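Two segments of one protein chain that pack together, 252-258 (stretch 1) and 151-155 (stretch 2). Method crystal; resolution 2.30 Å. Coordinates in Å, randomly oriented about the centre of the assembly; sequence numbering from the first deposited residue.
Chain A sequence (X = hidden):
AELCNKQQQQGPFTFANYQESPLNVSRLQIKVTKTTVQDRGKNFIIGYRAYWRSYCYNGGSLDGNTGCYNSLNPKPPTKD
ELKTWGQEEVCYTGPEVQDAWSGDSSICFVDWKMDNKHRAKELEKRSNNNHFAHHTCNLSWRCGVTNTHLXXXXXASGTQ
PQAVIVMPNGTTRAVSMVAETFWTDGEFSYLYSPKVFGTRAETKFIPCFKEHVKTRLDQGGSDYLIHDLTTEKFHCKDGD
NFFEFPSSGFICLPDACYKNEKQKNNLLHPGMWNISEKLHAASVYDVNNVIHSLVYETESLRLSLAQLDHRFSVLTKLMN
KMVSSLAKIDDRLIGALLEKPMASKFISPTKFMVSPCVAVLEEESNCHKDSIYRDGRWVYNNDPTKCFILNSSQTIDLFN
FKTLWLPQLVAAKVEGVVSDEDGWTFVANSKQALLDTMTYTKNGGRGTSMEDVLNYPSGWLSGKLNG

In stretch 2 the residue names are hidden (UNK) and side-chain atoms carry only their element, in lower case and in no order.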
ATOM      1  N   CYS A 252     -13.277  -6.151  16.661  1.00 30.13           N
ATOM      2  CA  CYS A 252     -13.011  -4.720  16.736  1.00 25.67           C
ATOM      3  C   CYS A 252     -12.012  -4.343  15.655  1.00 23.45           C
ATOM      4  O   CYS A 252     -10.911  -4.901  15.596  1.00 22.76           O
ATOM      5  CB  CYS A 252     -12.479  -4.324  18.114  1.00 24.12           C
ATOM      6  SG  CYS A 252     -13.751  -4.082  19.367  1.00 30.14           S
ATOM      7  N   LEU A 253     -12.403  -3.410  14.802  1.00 22.72           N
ATOM      8  CA  LEU A 253     -11.504  -2.749  13.869  1.00 22.71           C
ATOM      9  C   LEU A 253     -11.007  -1.450  14.484  1.00 21.65           C
ATOM     10  O   LEU A 253     -11.482  -1.028  15.541  1.00 20.86           O
ATOM     11  CB  LEU A 253     -12.231  -2.499  12.549  1.00 24.38           C
ATOM     12  CG  LEU A 253     -12.855  -3.705  11.849  1.00 20.25           C
ATOM     13  CD1 LEU A 253     -13.471  -3.288  10.521  1.00 22.99           C
ATOM     14  CD2 LEU A 253     -11.827  -4.800  11.648  1.00 21.24           C
ATOM     15  N   PRO A 254     -10.020  -0.795  13.861  1.00 20.61           N
ATOM     16  CA  PRO A 254      -9.579   0.512  14.376  1.00 18.67           C
ATOM     17  C   PRO A 254     -10.710   1.480  14.683  1.00 22.65           C
ATOM     18  O   PRO A 254     -10.768   2.030  15.789  1.00 23.56           O
ATOM     19  CB  PRO A 254      -8.681   1.024  13.247  1.00 21.31           C
ATOM     20  CG  PRO A 254      -8.079  -0.207  12.685  1.00 20.61           C
ATOM     21  CD  PRO A 254      -9.105  -1.302  12.821  1.00 21.31           C
ATOM     22  N   ASP A 255     -11.626   1.688  13.739  1.00 25.07           N
ATOM     23  CA  ASP A 255     -12.642   2.723  13.861  1.00 22.70           C
ATOM     24  C   ASP A 255     -13.979   2.216  14.383  1.00 23.01           C
ATOM     25  O   ASP A 255     -14.837   3.038  14.722  1.00 25.51           O
ATOM     26  CB  ASP A 255     -12.863   3.406  12.506  1.00 24.51           C
ATOM     27  CG  ASP A 255     -13.204   2.419  11.408  1.00 28.07           C
ATOM     28  OD1 ASP A 255     -12.933   1.217  11.588  1.00 24.52           O
ATOM     29  OD2 ASP A 255     -13.748   2.840  10.367  1.00 31.62           O
ATOM     30  N   ALA A 256     -14.183   0.902  14.460  1.00 26.66           N
ATOM     31  CA  ALA A 256     -15.488   0.390  14.854  1.00 24.53           C
ATOM     32  C   ALA A 256     -15.364  -1.044  15.349  1.00 22.20           C
ATOM     33  O   ALA A 256     -14.456  -1.779  14.956  1.00 21.60           O
ATOM     34  CB  ALA A 256     -16.489   0.461  13.695  1.00 22.51           C
ATOM     35  N   CYS A 257     -16.297  -1.424  16.219  1.00 20.95           N
ATOM     36  CA  CYS A 257     -16.437  -2.789  16.705  1.00 20.93           C
ATOM     37  C   CYS A 257     -17.796  -3.332  16.290  1.00 22.39           C
ATOM     38  O   CYS A 257     -18.795  -2.603  16.293  1.00 18.06           O
ATOM     39  CB  CYS A 257     -16.286  -2.860  18.226  1.00 18.91           C
ATOM     40  SG  CYS A 257     -14.667  -2.353  18.823  1.00 29.26           S
ATOM     41  N   TYR A 258     -17.828  -4.612  15.923  1.00 22.90           N
ATOM     42  CA  TYR A 258     -19.040  -5.279  15.464  1.00 23.86           C
ATOM     43  C   TYR A 258     -19.321  -6.465  16.371  1.00 23.30           C
ATOM     44  O   TYR A 258     -18.545  -7.426  16.397  1.00 24.94           O
ATOM     45  CB  TYR A 258     -18.900  -5.742  14.014  1.00 22.66           C
ATOM     46  CG  TYR A 258     -18.625  -4.626  13.035  1.00 18.85           C
ATOM     47  CD1 TYR A 258     -17.325  -4.308  12.662  1.00 19.49           C
ATOM     48  CD2 TYR A 258     -19.663  -3.894  12.483  1.00 17.94           C
ATOM     49  CE1 TYR A 258     -17.070  -3.288  11.767  1.00 15.31           C
ATOM     50  CE2 TYR A 258     -19.418  -2.875  11.588  1.00 19.38           C
ATOM     51  CZ  TYR A 258     -18.120  -2.575  11.232  1.00 16.58           C
ATOM     52  OH  TYR A 258     -17.873  -1.560  10.339  1.00 18.71           O
ATOM     53  N   UNK A 151      -8.189  11.205  15.140  1.00 25.50           N
ATOM     54  CA  UNK A 151      -9.004  10.017  14.910  1.00 26.70           C
ATOM     55  C   UNK A 151      -8.769   9.053  16.067  1.00 24.01           C
ATOM     56  O   UNK A 151      -7.665   8.525  16.231  1.00 23.33           O
ATOM     57  c   UNK A 151      -8.662   9.371  13.569  1.00 29.75           C
ATOM     58  o   UNK A 151     -11.910   9.808  12.899  1.00 41.69           O
ATOM     59  o   UNK A 151     -10.540  10.205  11.233  1.00 41.65           O
ATOM     60  c   UNK A 151      -9.830   8.659  12.900  1.00 30.27           C
ATOM     61  c   UNK A 151     -10.831   9.625  12.300  1.00 38.07           C
ATOM     62  N   UNK A 152      -9.802   8.835  16.870  1.00 27.06           N
ATOM     63  CA  UNK A 152      -9.725   7.966  18.037  1.00 26.71           C
ATOM     64  C   UNK A 152     -10.106   6.551  17.622  1.00 31.21           C
ATOM     65  O   UNK A 152     -11.025   6.350  16.818  1.00 27.82           O
ATOM     66  c   UNK A 152     -11.027   7.392  20.129  1.00 35.23           C
ATOM     67  c   UNK A 152      -9.926   9.619  19.908  1.00 30.60           C
ATOM     68  c   UNK A 152     -10.632   8.499  19.165  1.00 29.03           C
ATOM     69  N   UNK A 153      -9.386   5.567  18.156  1.00 27.67           N
ATOM     70  CA  UNK A 153      -9.571   4.167  17.805  1.00 27.09           C
ATOM     71  C   UNK A 153     -10.172   3.398  18.977  1.00 26.47           C
ATOM     72  O   UNK A 153     -10.334   3.919  20.084  1.00 24.69           O
ATOM     73  n   UNK A 153      -6.682   5.414  14.553  1.00 28.39           N
ATOM     74  n   UNK A 153      -8.160   5.469  12.793  1.00 37.58           N
ATOM     75  c   UNK A 153      -7.716   5.186  15.555  1.00 25.30           C
ATOM     76  c   UNK A 153      -8.244   3.533  17.371  1.00 26.64           C
ATOM     77  c   UNK A 153      -6.919   5.547  13.254  1.00 30.82           C
ATOM     78  c   UNK A 153      -7.889   3.726  15.896  1.00 28.54           C
ATOM     79  n   UNK A 153      -5.915   5.760  12.416  1.00 35.45           N
ATOM     80  N   UNK A 154     -10.499   2.133  18.719  1.00 19.66           N
ATOM     81  CA  UNK A 154     -11.147   1.269  19.697  1.00 16.89           C
ATOM     82  C   UNK A 154     -10.287   0.041  19.960  1.00 16.18           C
ATOM     83  O   UNK A 154      -9.863  -0.641  19.020  1.00 15.91           O
ATOM     84  c   UNK A 154     -14.168   1.948  20.770  1.00 19.45           C
ATOM     85  c   UNK A 154     -13.644   1.899  19.347  1.00 20.25           C
ATOM     86  c   UNK A 154     -14.775   1.629  18.369  1.00 18.65           C
ATOM     87  c   UNK A 154     -12.538   0.849  19.213  1.00 16.31           C
ATOM     88  N   UNK A 155     -10.029  -0.237  21.238  1.00 23.42           N
ATOM     89  CA  UNK A 155      -9.336  -1.457  21.644  1.00 25.23           C
ATOM     90  C   UNK A 155     -10.220  -2.215  22.621  1.00 26.05           C
ATOM     91  O   UNK A 155     -11.324  -1.769  22.943  1.00 29.39           O
ATOM     92  c   UNK A 155      -7.011  -0.624  21.208  1.00 25.56           C
ATOM     93  c   UNK A 155      -8.106  -0.180  23.419  1.00 24.82           C
ATOM     94  c   UNK A 155      -7.961  -1.157  22.264  1.00 24.47           C
TER

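Position 151 carries five side-chain atoms beyond CA: three carbons in an unbranched chain, the third bearing two oxygens. The side chain touches nothing on stretch 1, and one carboxylate oxygen is hydrogen-bonded to a residue just outside the two stretches. A carboxylate at the end of two methylene-length steps is glutamate, Glu151. A charged group is well accommodated here, where the residue is partly exposed.

Position 152 has three carbons, one attached to CA and carrying the other two. Its CA-to-CB bond points away from stretch 1, so the contact made here is slight and belongs to the backbone. The fork at CB identifies valine, Val152. The compact apolar side chain suits a buried site facing elsewhere.

Position 153 shows four carbons and three nitrogens: three carbons in a row, a nitrogen, then a carbon bearing two more nitrogens. Its CA lies 5.0 Å from the CA of Pro254, and the second side-chain carbon of 153 packs 3.9 Å from Pro254 CB. The backbone joins in as well, with the CA of 153 only 3.2 Å from Pro254 O in a CA-H...O contact. The planar end group is a guanidinium, and the residue is Arg153. The aliphatic part of the long chain thus offers methylene groups to the proline, while the guanidinium meets Pro254 CB obliquely.

Position 154 has four carbons, forked at the second. Its CA-to-CB bond points toward stretch 1, and it has the largest area covered by the other stretch. One terminal carbon of 154 lies 3.8 Å from Ala256 CA and 3.9 Å from Asp255 O, while the CB of 154 lies 3.9 Å from Cys257 SG. The fork makes it leucine, Leu154, and the terminal carbon is CD1. A branched apolar side chain can fill this space beside the turn without bringing a polar group that would need a partner.

Position 155 again has three carbons forked at CB. Its CA-to-CB bond points away from stretch 1, and the side chain makes no contact with it. The residue is valine, Val155; beta-branching fits its extended strand conformation.

The contact works through one backbone hydrogen bond, from Leu154 N to Pro254 O at 2.9 Å, with apolar packing around it. Stretch 1 is well prepared for this role. The disulfide between Cys252 SG and Cys257 SG, 2.0 Å long, and the hydrogen bond from Leu253 N to Ala256 O, 2.6 Å, tie its turn together, and the turn presents the proline carbonyl to the strand. Leu154 then packs against the sulfur of Cys257, so the disulfide serves both as a brace and as an apolar surface.

Stretch 2 151-155: EVRLV
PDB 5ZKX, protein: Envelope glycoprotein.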